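Local coordinates for thioesterase domain-containing protein (Pseudomonas aeruginosa, PDB 1ZKI) that adopts the hotdog fold and probably acts as a thioesterase that hydrolyses acyl-CoA thioesters, at residues A[23-28]-A[33-38]; A[56-61]-A[110-115]; A[7-12]-A[16-21]. One frame throughout, in Å; residues are numbered along the deposited sequence. Where two conformers were deposited one is given.

Interaction 1: residues A[23-28]-A[33-38]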
loop_
_atom_site.group_PDB
_atom_site.type_symbol
_atom_site.label_atom_id
_atom_site.label_comp_id
_atom_site.label_asym_id
_atom_site.label_seq_id
_atom_site.Cartn_x
_atom_site.Cartn_y
_atom_site.Cartn_z
ATOM N N ASP A 23 -6.585 6.275 -20.054
ATOM C CA ASP A 23 -7.343 7.455 -20.329
ATOM C C ASP A 23 -7.453 8.269 -19.030
ATOM O O ASP A 23 -8.219 7.898 -18.140
ATOM C CB ASP A 23 -8.702 6.974 -20.854
ATOM C CG ASP A 23 -9.632 8.086 -21.220
ATOM O OD1 ASP A 23 -9.168 9.206 -21.505
ATOM O OD2 ASP A 23 -10.852 7.810 -21.252
ATOM N N PRO A 24 -6.673 9.371 -18.903
ATOM C CA PRO A 24 -6.778 10.187 -17.678
ATOM C C PRO A 24 -8.208 10.671 -17.469
ATOM O O PRO A 24 -8.876 11.024 -18.448
ATOM C CB PRO A 24 -5.856 11.384 -17.962
ATOM C CG PRO A 24 -4.875 10.854 -18.993
ATOM C CD PRO A 24 -5.704 9.952 -19.862
ATOM N N VAL A 25 -8.667 10.658 -16.217
ATOM C CA VAL A 25 -10.033 11.069 -15.860
ATOM C C VAL A 25 -10.028 12.375 -15.068
ATOM O O VAL A 25 -10.781 13.311 -15.394
ATOM C CB VAL A 25 -10.763 9.965 -15.031
ATOM C CG1 VAL A 25 -12.133 10.454 -14.547
ATOM C CG2 VAL A 25 -10.945 8.714 -15.867
ATOM N N SER A 26 -9.197 12.447 -14.027
ATOM C CA SER A 26 -9.138 13.648 -13.193
ATOM C C SER A 26 -7.823 13.766 -12.437
ATOM O O SER A 26 -7.076 12.798 -12.315
ATOM C CB SER A 26 -10.297 13.676 -12.196
ATOM O OG SER A 26 -10.212 12.591 -11.294
ATOM N N LEU A 27 -7.565 14.966 -11.943
ATOM C CA LEU A 27 -6.415 15.257 -11.092
ATOM C C LEU A 27 -6.863 16.158 -9.955
ATOM O O LEU A 27 -7.675 17.072 -10.157
ATOM C CB LEU A 27 -5.351 16.022 -11.864
ATOM C CG LEU A 27 -4.705 15.460 -13.120
ATOM C CD1 LEU A 27 -3.884 16.552 -13.747
ATOM C CD2 LEU A 27 -3.832 14.284 -12.767
ATOM N N GLY A 28 -6.317 15.912 -8.772
ATOM C CA GLY A 28 -6.549 16.748 -7.611
ATOM C C GLY A 28 -5.200 17.123 -7.036
ATOM O O GLY A 28 -4.205 17.133 -7.742
ATOM N N GLU A 33 -6.886 10.080 -11.190
ATOM C CA GLU A 33 -7.690 8.934 -11.584
ATOM C C GLU A 33 -7.510 8.709 -13.075
ATOM O O GLU A 33 -7.549 9.658 -13.861
ATOM C CB GLU A 33 -9.182 9.127 -11.261
ATOM C CG GLU A 33 -10.035 7.908 -11.687
ATOM C CD GLU A 33 -11.483 7.956 -11.212
ATOM O OE1 GLU A 33 -11.823 8.809 -10.358
ATOM O OE2 GLU A 33 -12.289 7.129 -11.705
ATOM N N VAL A 34 -7.331 7.443 -13.440
ATOM C CA VAL A 34 -7.172 7.025 -14.836
ATOM C C VAL A 34 -8.092 5.824 -15.095
ATOM O O VAL A 34 -8.250 4.976 -14.207
ATOM C CB VAL A 34 -5.672 6.665 -15.112
ATOM C CG1 VAL A 34 -5.472 6.119 -16.504
ATOM C CG2 VAL A 34 -4.762 7.883 -14.866
ATOM N N ARG A 35 -8.698 5.750 -16.283
ATOM C CA ARG A 35 -9.563 4.612 -16.627
ATOM C C ARG A 35 -8.890 3.757 -17.685
ATOM O O ARG A 35 -8.056 4.255 -18.454
ATOM C CB ARG A 35 -10.952 5.077 -17.108
ATOM C CG ARG A 35 -10.945 5.838 -18.398
ATOM C CD ARG A 35 -12.360 6.308 -18.815
ATOM N NE ARG A 35 -13.211 5.222 -19.326
ATOM C CZ ARG A 35 -13.236 4.794 -20.588
ATOM N NH1 ARG A 35 -14.055 3.801 -20.941
ATOM N NH2 ARG A 35 -12.435 5.338 -21.514
ATOM N N LEU A 36 -9.263 2.480 -17.719
ATOM C CA LEU A 36 -8.737 1.517 -18.686
ATOM C C LEU A 36 -9.861 0.574 -19.089
ATOM O O LEU A 36 -10.246 -0.289 -18.298
ATOM C CB LEU A 36 -7.550 0.722 -18.117
ATOM C CG LEU A 36 -6.978 -0.402 -19.016
ATOM C CD1 LEU A 36 -6.635 0.125 -20.424
ATOM C CD2 LEU A 36 -5.738 -1.067 -18.346
ATOM N N PRO A 37 -10.395 0.747 -20.311
ATOM C CA PRO A 37 -11.399 -0.194 -20.812
ATOM C C PRO A 37 -10.747 -1.493 -21.275
ATOM O O PRO A 37 -9.638 -1.468 -21.852
ATOM C CB PRO A 37 -12.021 0.551 -22.003
ATOM C CG PRO A 37 -10.952 1.487 -22.478
ATOM C CD PRO A 37 -10.132 1.857 -21.249
HETATM N N MSE A 38 -11.413 -2.625 -21.017
HETATM C CA MSE A 38 -10.941 -3.915 -21.543
HETATM C C MSE A 38 -10.888 -3.861 -23.072
HETATM O O MSE A 38 -11.702 -3.188 -23.726
HETATM C CB MSE A 38 -11.860 -5.077 -21.107
HETATM C CG MSE A 38 -11.364 -6.474 -21.547
HETATM SE SE MSE A 38 -9.703 -6.875 -20.649
HETATM C CE MSE A 38 -9.415 -8.671 -21.219
HETATM O O HOH W 1 -12.668 11.494 -11.020
#

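Interaction 2: residues A[56-61]-A[110-115]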
loop_
_atom_site.group_PDB
_atom_site.type_symbol
_atom_site.label_atom_id
_atom_site.label_comp_id
_atom_site.label_asym_id
_atom_site.label_seq_id
_atom_site.Cartn_x
_atom_site.Cartn_y
_atom_site.Cartn_z
ATOM N N SER A 56 0.609 -1.261 -15.549
ATOM C CA SER A 56 0.853 -0.092 -16.399
ATOM C C SER A 56 -0.132 1.016 -16.036
ATOM O O SER A 56 0.246 2.161 -15.863
ATOM C CB SER A 56 0.732 -0.467 -17.872
ATOM O OG SER A 56 1.746 -1.401 -18.226
ATOM N N LEU A 57 -1.397 0.645 -15.885
ATOM C CA LEU A 57 -2.406 1.570 -15.412
ATOM C C LEU A 57 -1.984 2.202 -14.084
ATOM O O LEU A 57 -1.993 3.447 -13.944
ATOM C CB LEU A 57 -3.726 0.830 -15.258
ATOM C CG LEU A 57 -4.817 1.555 -14.472
ATOM C CD1 LEU A 57 -5.249 2.832 -15.215
ATOM C CD2 LEU A 57 -5.986 0.592 -14.276
HETATM N N MSE A 58 -1.580 1.366 -13.125
HETATM C CA MSE A 58 -1.182 1.880 -11.825
HETATM C C MSE A 58 0.020 2.835 -11.907
HETATM O O MSE A 58 -0.011 3.919 -11.340
HETATM C CB MSE A 58 -0.880 0.732 -10.853
HETATM C CG MSE A 58 -0.549 1.242 -9.464
HETATM SE SE MSE A 58 -0.435 -0.265 -8.267
HETATM C CE MSE A 58 -2.328 -0.762 -8.330
ATOM N N ASP A 59 1.063 2.430 -12.624
ATOM C CA ASP A 59 2.273 3.261 -12.737
ATOM C C ASP A 59 1.941 4.638 -13.346
ATOM O O ASP A 59 2.405 5.691 -12.864
ATOM C CB ASP A 59 3.334 2.530 -13.566
ATOM C CG ASP A 59 4.597 3.354 -13.737
ATOM O OD1 ASP A 59 5.264 3.669 -12.727
ATOM O OD2 ASP A 59 4.885 3.739 -14.875
ATOM N N VAL A 60 1.119 4.642 -14.393
ATOM C CA VAL A 60 0.728 5.897 -15.028
ATOM C C VAL A 60 -0.072 6.796 -14.083
ATOM O O VAL A 60 0.189 7.996 -14.003
ATOM C CB VAL A 60 -0.004 5.651 -16.356
ATOM C CG1 VAL A 60 -0.669 6.929 -16.872
ATOM C CG2 VAL A 60 1.011 5.080 -17.410
ATOM N N THR A 61 -1.047 6.215 -13.389
ATOM C CA THR A 61 -1.863 6.975 -12.434
ATOM C C THR A 61 -0.999 7.556 -11.304
ATOM O O THR A 61 -1.166 8.705 -10.914
ATOM C CB THR A 61 -2.994 6.106 -11.833
ATOM O OG1 THR A 61 -3.675 5.422 -12.894
ATOM C CG2 THR A 61 -4.007 6.999 -11.100
ATOM N N VAL A 110 3.689 6.937 -2.963
ATOM C CA VAL A 110 2.352 6.977 -3.562
ATOM C C VAL A 110 1.684 5.620 -3.407
ATOM O O VAL A 110 2.373 4.589 -3.468
ATOM C CB VAL A 110 2.415 7.318 -5.091
ATOM C CG1 VAL A 110 1.014 7.587 -5.661
ATOM C CG2 VAL A 110 3.317 8.505 -5.352
ATOM N N GLU A 111 0.372 5.615 -3.141
ATOM C CA GLU A 111 -0.388 4.367 -3.141
ATOM C C GLU A 111 -1.432 4.448 -4.236
ATOM O O GLU A 111 -1.741 5.547 -4.716
ATOM C CB GLU A 111 -1.055 4.105 -1.784
ATOM C CG GLU A 111 -2.165 5.080 -1.433
ATOM C CD GLU A 111 -2.988 4.656 -0.189
ATOM O OE1 GLU A 111 -2.862 3.500 0.271
ATOM O OE2 GLU A 111 -3.765 5.491 0.316
ATOM N N ALA A 112 -1.963 3.300 -4.647
ATOM C CA ALA A 112 -3.010 3.299 -5.673
ATOM C C ALA A 112 -3.886 2.075 -5.531
ATOM O O ALA A 112 -3.450 1.053 -4.997
ATOM C CB ALA A 112 -2.412 3.382 -7.084
ATOM N N GLU A 113 -5.139 2.195 -5.959
ATOM C CA GLU A 113 -6.036 1.057 -6.007
ATOM C C GLU A 113 -6.714 1.037 -7.366
ATOM O O GLU A 113 -6.942 2.094 -7.975
ATOM C CB GLU A 113 -7.085 1.092 -4.881
ATOM C CG GLU A 113 -7.991 2.286 -4.922
ATOM C CD GLU A 113 -9.183 2.161 -3.968
ATOM O OE1 GLU A 113 -10.152 2.931 -4.141
ATOM O OE2 GLU A 113 -9.161 1.284 -3.077
ATOM N N VAL A 114 -6.969 -0.165 -7.861
ATOM C CA VAL A 114 -7.717 -0.355 -9.097
ATOM C C VAL A 114 -9.021 -1.021 -8.714
ATOM O O VAL A 114 -9.023 -1.998 -7.949
ATOM C CB VAL A 114 -6.952 -1.251 -10.088
ATOM C CG1 VAL A 114 -7.769 -1.458 -11.382
ATOM C CG2 VAL A 114 -5.563 -0.639 -10.391
ATOM N N ARG A 115 -10.120 -0.489 -9.236
ATOM C CA ARG A 115 -11.445 -1.014 -8.917
ATOM C C ARG A 115 -12.294 -1.149 -10.166
ATOM O O ARG A 115 -12.067 -0.479 -11.174
ATOM C CB ARG A 115 -12.174 -0.086 -7.939
ATOM C CG ARG A 115 -11.589 -0.063 -6.542
ATOM C CD ARG A 115 -12.487 0.733 -5.573
ATOM N NE ARG A 115 -11.936 0.601 -4.236
ATOM C CZ ARG A 115 -12.245 -0.373 -3.392
ATOM N NH1 ARG A 115 -13.145 -1.290 -3.723
ATOM N NH2 ARG A 115 -11.654 -0.424 -2.213
#

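Interaction 3: residues A[7-12]-A[16-21]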
loop_
_atom_site.group_PDB
_atom_site.type_symbol
_atom_site.label_atom_id
_atom_site.label_comp_id
_atom_site.label_asym_id
_atom_site.label_seq_id
_atom_site.Cartn_x
_atom_site.Cartn_y
_atom_site.Cartn_z
ATOM N N PRO A 7 -4.331 19.916 -17.078
ATOM C CA PRO A 7 -3.667 20.371 -18.305
ATOM C C PRO A 7 -4.206 19.618 -19.528
ATOM O O PRO A 7 -5.048 18.729 -19.385
ATOM C CB PRO A 7 -2.188 20.037 -18.056
ATOM C CG PRO A 7 -2.191 19.011 -16.973
ATOM C CD PRO A 7 -3.374 19.336 -16.117
ATOM N N ALA A 8 -3.741 19.975 -20.720
ATOM C CA ALA A 8 -4.195 19.314 -21.942
ATOM C C ALA A 8 -3.875 17.823 -21.879
ATOM O O ALA A 8 -2.888 17.432 -21.255
ATOM C CB ALA A 8 -3.544 19.948 -23.155
ATOM N N ARG A 9 -4.709 16.998 -22.516
ATOM C CA ARG A 9 -4.504 15.544 -22.521
ATOM C C ARG A 9 -3.093 15.175 -22.985
ATOM O O ARG A 9 -2.448 14.301 -22.389
ATOM C CB ARG A 9 -5.562 14.818 -23.368
ATOM C CG ARG A 9 -5.597 13.301 -23.146
ATOM C CD ARG A 9 -6.743 12.631 -23.906
ATOM N NE ARG A 9 -6.838 11.201 -23.603
ATOM C CZ ARG A 9 -6.215 10.241 -24.287
ATOM N NH1 ARG A 9 -6.355 8.967 -23.933
ATOM N NH2 ARG A 9 -5.449 10.546 -25.329
ATOM N N GLU A 10 -2.618 15.844 -24.036
ATOM C CA GLU A 10 -1.295 15.568 -24.605
ATOM C C GLU A 10 -0.166 15.690 -23.577
ATOM O O GLU A 10 0.899 15.103 -23.745
ATOM C CB GLU A 10 -1.027 16.469 -25.819
ATOM C CG GLU A 10 0.281 16.182 -26.564
ATOM C CD GLU A 10 0.441 14.715 -26.952
ATOM O OE1 GLU A 10 1.369 14.064 -26.427
ATOM O OE2 GLU A 10 -0.361 14.212 -27.773
ATOM N N GLN A 11 -0.416 16.444 -22.511
ATOM C CA GLN A 11 0.576 16.676 -21.458
ATOM C C GLN A 11 0.600 15.522 -20.438
ATOM O O GLN A 11 1.507 15.424 -19.601
ATOM C CB GLN A 11 0.251 18.011 -20.767
ATOM C CG GLN A 11 1.115 18.381 -19.570
ATOM C CD GLN A 11 2.167 19.432 -19.891
ATOM O OE1 GLN A 11 2.409 20.343 -19.091
ATOM N NE2 GLN A 11 2.797 19.315 -21.060
HETATM N N MSE A 12 -0.399 14.649 -20.509
HETATM C CA MSE A 12 -0.577 13.616 -19.494
HETATM C C MSE A 12 -0.411 12.199 -20.023
HETATM O O MSE A 12 -0.637 11.230 -19.282
HETATM C CB MSE A 12 -1.961 13.743 -18.876
HETATM C CG MSE A 12 -2.214 15.072 -18.222
HETATM SE SE MSE A 12 -3.960 14.997 -17.417
HETATM C CE MSE A 12 -5.062 15.352 -18.976
ATOM N N TYR A 16 3.203 4.833 -24.874
ATOM C CA TYR A 16 2.849 3.575 -24.228
ATOM C C TYR A 16 1.477 3.634 -23.537
ATOM O O TYR A 16 0.693 2.679 -23.625
ATOM C CB TYR A 16 3.947 3.120 -23.264
ATOM C CG TYR A 16 3.660 1.809 -22.580
ATOM C CD1 TYR A 16 3.801 0.596 -23.267
ATOM C CD2 TYR A 16 3.253 1.776 -21.235
ATOM C CE1 TYR A 16 3.553 -0.635 -22.623
ATOM C CE2 TYR A 16 2.996 0.547 -20.580
ATOM C CZ TYR A 16 3.146 -0.642 -21.294
ATOM O OH TYR A 16 2.916 -1.849 -20.687
ATOM N N SER A 17 1.161 4.748 -22.880
ATOM C CA SER A 17 -0.148 4.844 -22.230
ATOM C C SER A 17 -1.241 4.782 -23.298
ATOM O O SER A 17 -2.270 4.162 -23.101
ATOM C CB SER A 17 -0.281 6.103 -21.356
ATOM O OG SER A 17 -0.441 7.288 -22.127
ATOM N N GLU A 18 -0.988 5.377 -24.451
ATOM C CA GLU A 18 -1.935 5.304 -25.579
ATOM C C GLU A 18 -2.137 3.892 -26.123
ATOM O O GLU A 18 -3.270 3.496 -26.446
ATOM C CB GLU A 18 -1.450 6.224 -26.691
ATOM C CG GLU A 18 -1.501 7.645 -26.265
ATOM C CD GLU A 18 -2.807 8.236 -26.622
ATOM O OE1 GLU A 18 -3.689 8.233 -25.725
ATOM O OE2 GLU A 18 -2.941 8.657 -27.809
ATOM N N LEU A 19 -1.040 3.142 -26.211
ATOM C CA LEU A 19 -1.048 1.764 -26.692
ATOM C C LEU A 19 -1.943 0.910 -25.797
ATOM O O LEU A 19 -2.803 0.166 -26.272
ATOM C CB LEU A 19 0.369 1.186 -26.644
ATOM C CG LEU A 19 0.498 -0.292 -27.041
ATOM C CD1 LEU A 19 0.389 -0.457 -28.572
ATOM C CD2 LEU A 19 1.804 -0.922 -26.463
ATOM N N VAL A 20 -1.744 1.034 -24.493
ATOM C CA VAL A 20 -2.514 0.225 -23.552
ATOM C C VAL A 20 -3.992 0.655 -23.538
ATOM O O VAL A 20 -4.890 -0.165 -23.280
ATOM C CB VAL A 20 -1.859 0.271 -22.162
ATOM C CG1 VAL A 20 -2.699 -0.452 -21.140
ATOM C CG2 VAL A 20 -0.482 -0.373 -22.249
ATOM N N GLY A 21 -4.233 1.936 -23.814
ATOM C CA GLY A 21 -5.580 2.506 -23.826
ATOM C C GLY A 21 -5.933 3.248 -22.547
ATOM O O GLY A 21 -7.119 3.395 -22.204
#

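Interaction 1: residues A[23-28]-A[33-38]
D23, V25 and S26 meet E33 and R35 along two adjacent antiparallel strands. Backbone bonds come first. D23 and R35 form a hydrogen-bonded pair, with R35 N 2.9 Å from D23 O and D23 N 3.0 Å from R35 O. P24 and V34 follow as a non-hydrogen-bonded pair. Beyond them the register slips by one residue. E33 O then accepts two amides, V25 N at 2.8 Å and S26 N at 3.2 Å, both from the same face of its carbonyl plane. E33 N in turn donates to S26 O.

Charged and polar side chains form the second group. In the conformer of D23 described here, OD2 lies 2.9 Å from R35 NH2 in a salt bridge. The bond lies near the guanidinium plane and meets OD2 on its anti side. The carboxylate and guanidinium planes are 89° apart. The chain of R35 bends at chi3 (-74°), which brings NH2 back beside D23. R35 NE has a second acid partner, E93. A water joins S26 OG, 2.7 Å away, to E33 OE1, while E33 OE2 makes a salt bridge to R95.

Apolar contact is lighter. V25 CG2 lies 3.8 Å from R35 CG, the two side chains crossing at about a right angle. V25 CB rests near E33 CG. V34 projects from the other face, where helix 51-70 covers it.

Two residues, V25 and S26, opposite the single E33 make a classic beta bulge, here within the N-terminal beta hairpin of a hotdog-fold sheet.

Interaction 2: residues A[56-61]-A[110-115]
L57 and M58 of the central helix pack on A112 and V114 of a sheet strand, a buried apolar contact in the middle of the hotdog fold. The axes of the helix and strand segments come within 8.8 Å, with 137° between their directions. M58 is a selenomethionine and makes two contacts. Its CG sits 3.7 Å from A112 CB, close to where the two backbones come nearest. Further out, the chain turns at chi3 (-67°) and lays CE against V114 CG2, 3.8 Å away. L57 and V114 meet tip to tip, CD2 to CG1 at 4.0 Å, and CD2 also lies against CG2. T61 also faces the strand, and its hydroxyl is tied back to its own helix: OG1 donates to L57 O at 2.8 Å, from above the carbonyl plane. That oxygen also takes the regular helical bond from T61 N. A polar group in this apolar layer is satisfied in this way.

Neighbouring strands extend the same interface. L57 also touches V94 and C96 of strand 93-103, and V34 and L36 of strand 31-37. M62, one turn along the helix, covers A112, and L54 covers V114. The helix therefore lies across several strands of the antiparallel sheet.

Interaction 3: residues A[7-12]-A[16-21]
R9 and E18 link the N-terminal loop to the short helix 15-20 by one salt bridge at the surface. Along the helix segment, Y16 comes first, and its OH is hydrogen-bonded to S56 of helix 51-70. S17 points its CB toward the loop, but its OG turns back to bond with S14 N, just before the segment.

E18 carries the contact. Its CG lies beside the backbone N, chi1 -66°, and a bend at chi2 then turns the carboxylate to R9. The arginine chain is extended from CG to NE and brings its guanidinium across to the helix. R9 NH2 donates to E18 OE1 at 2.9 Å. R9 NH1 adds a weak bond to the same oxygen at 3.3 Å. One oxygen thus takes both donors, so this is not a two-oxygen, side-on pair. The planes are 60° apart, and NH2 meets OE1 from above the carboxylate plane. Both residues are exposed, so solvent probably weakens the electrostatic attraction.

V20 ends the helix, and G21 follows with positive phi as the C' residue of a Schellman motif. In this motif the N of the next residue bonds to S17 O, and G21 N to E18 O.

The helix leads directly into strand 23-27. The loop lies over that same strand: R9 and M12 touch P24, while P7 and M12 reach L27. P7 and Q11 also pack on F72.

How the interactions relate
The three contacts follow one another along the chain, interaction 3 first and interaction 2 last. Interactions 1 and 2 have centres about 10 Å apart and share a buried side: V34 CG1 lies 3.5 Å from L57 CD1, and L36 CD2 lies 4.1 Å from L57 CB. The hairpin therefore packs on the same helix that rests on strand 107-116. Interaction 3 lies alongside the hairpin: V20 O comes within 3.4 Å of L36 CD1, and P7 CD within 3.7 Å of L27 CD1. It also reaches the central helix: Y16 OH and S56 OG are probably hydrogen-bonded at 2.8 Å, although the centres of interactions 2 and 3 are about 15 Å apart.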